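Local coordinates for protein Cap5O (Staphylococcus aureus, PDB 3OJO) that oxidises UDP-N-acetyl-mannosamine as an NAD-dependent dehydrogenase in the biosynthesis of capsular polysaccharide, at the interface of chains A and B. Coordinates in Å, arbitrary orientation; residue numbers count along the deposited sequence, not the author numbering. Chains: chain A/B, Cap5O.

The interface of chains A and B. Residues chain A 213-214, 217; chain B 232, 236, 243, 246-247, 250.
A:Met217 reaches from helix 208-238 into a groove formed by B:Leu232, B:Val243 and B:Val246, with the backbone of B:Ile247 at its edge. Its chain runs extended beyond CG (chi2 -176°), which carries the thioether deep between helices 208-238 and 243-250 of chain B. The terminal methyl CE meets B:Val243 CG2 at 3.7 Å and also lies against B:Leu232 CB. Farther back, A:Met217 CG rests on the leucine methyl B:Leu232 CD1, 3.7 Å away. B:Val246 crosses the methionine at about a right angle. Of the residues here, A:Met217 has the largest surface hidden by the partner, 80 Å².

A:Met213, one helical turn earlier, packs beside this insertion. Its chain bends at chi2 (41°), turning the tip towards B:Leu232 and B:Cys236. The methyl A:Met213 CE sits 3.4 Å from the sulfur B:Cys236 SG and 3.6 Å from B:Leu232 CD2. Nearer the backbone, A:Met213 CG touches B:Val246 CG1 at 3.6 Å. B:Val246 thus lies against both methionine side chains.

Towards the rim, B:Val246 CG1 also lies 3.6 Å from A:Ser214 CA. B:Ala250 CB packs against A:Met217 CB at 3.9 Å. The hydroxyl A:Ser214 OG lies near the backbone of B:Ala250, without a hydrogen bond to it.

The patch is an apolar, helix-to-helix part of the two-fold interface. Its twin repeats with the chains exchanged. If the deposited two-chain assembly is the biological dimer, both patches would contribute to joining the subunits.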
loop_
_atom_site.group_PDB
_atom_site.type_symbol
_atom_site.label_atom_id
_atom_site.label_comp_id
_atom_site.label_asym_id
_atom_site.label_seq_id
_atom_site.Cartn_x
_atom_site.Cartn_y
_atom_site.Cartn_z
ATOM N N MET A 213 -3.355 -13.529 12.139
ATOM C CA MET A 213 -3.868 -12.586 11.154
ATOM C C MET A 213 -2.963 -11.365 10.973
ATOM O O MET A 213 -2.670 -10.973 9.839
ATOM C CB MET A 213 -5.311 -12.192 11.505
ATOM C CG MET A 213 -6.090 -11.616 10.357
ATOM S SD MET A 213 -5.809 -12.460 8.812
ATOM C CE MET A 213 -6.675 -11.493 7.800
ATOM N N SER A 214 -2.496 -10.811 12.097
ATOM C CA SER A 214 -1.598 -9.676 12.179
ATOM C C SER A 214 -0.298 -9.949 11.446
ATOM O O SER A 214 0.191 -9.061 10.757
ATOM C CB SER A 214 -1.368 -9.288 13.634
ATOM O OG SER A 214 -0.144 -8.625 13.884
ATOM N N MET A 217 -1.080 -9.996 7.709
ATOM C CA MET A 217 -1.377 -8.623 7.286
ATOM C C MET A 217 -0.135 -7.761 7.092
ATOM O O MET A 217 -0.138 -6.920 6.206
ATOM C CB MET A 217 -2.300 -7.964 8.294
ATOM C CG MET A 217 -3.763 -8.253 8.055
ATOM S SD MET A 217 -4.807 -7.326 9.227
ATOM C CE MET A 217 -6.460 -7.740 8.627
ATOM N N LEU B 232 -9.196 -7.989 3.091
ATOM C CA LEU B 232 -8.881 -8.518 4.409
ATOM C C LEU B 232 -10.118 -8.627 5.273
ATOM O O LEU B 232 -10.259 -9.606 6.007
ATOM C CB LEU B 232 -7.795 -7.649 5.074
ATOM C CG LEU B 232 -6.324 -7.962 4.634
ATOM C CD1 LEU B 232 -5.351 -6.870 5.061
ATOM C CD2 LEU B 232 -5.865 -9.352 5.077
ATOM N N CYS B 236 -11.387 -11.939 7.154
ATOM C CA CYS B 236 -11.605 -11.832 8.595
ATOM C C CYS B 236 -13.019 -12.144 8.990
ATOM O O CYS B 236 -13.232 -12.764 10.033
ATOM C CB CYS B 236 -11.195 -10.457 9.103
ATOM S SG CYS B 236 -9.425 -10.263 9.327
ATOM N N VAL B 243 -11.426 -7.490 11.939
ATOM C CA VAL B 243 -10.505 -6.823 11.016
ATOM C C VAL B 243 -9.884 -5.529 11.574
ATOM O O VAL B 243 -8.680 -5.297 11.395
ATOM C CB VAL B 243 -11.066 -6.688 9.575
ATOM C CG1 VAL B 243 -12.196 -5.666 9.477
ATOM C CG2 VAL B 243 -9.947 -6.384 8.567
ATOM N N VAL B 246 -7.162 -6.234 14.225
ATOM C CA VAL B 246 -5.980 -6.774 13.564
ATOM C C VAL B 246 -5.219 -5.686 12.776
ATOM O O VAL B 246 -3.981 -5.649 12.828
ATOM C CB VAL B 246 -6.323 -8.038 12.749
ATOM C CG1 VAL B 246 -5.075 -8.626 12.113
ATOM C CG2 VAL B 246 -6.977 -9.082 13.652
ATOM N N ILE B 247 -5.941 -4.768 12.078
ATOM C CA ILE B 247 -5.263 -3.657 11.381
ATOM C C ILE B 247 -4.443 -2.859 12.431
ATOM O O ILE B 247 -3.239 -2.669 12.241
ATOM C CB ILE B 247 -6.225 -2.777 10.539
ATOM C CG1 ILE B 247 -6.757 -3.568 9.327
ATOM C CG2 ILE B 247 -5.546 -1.442 10.084
ATOM C CD1 ILE B 247 -7.981 -2.966 8.646
ATOM N N ALA B 250 -1.362 -5.006 13.481
ATOM C CA ALA B 250 -0.391 -5.003 12.376
ATOM C C ALA B 250 0.300 -3.648 12.124
ATOM O O ALA B 250 1.487 -3.621 11.775
ATOM C CB ALA B 250 -1.066 -5.493 11.107
#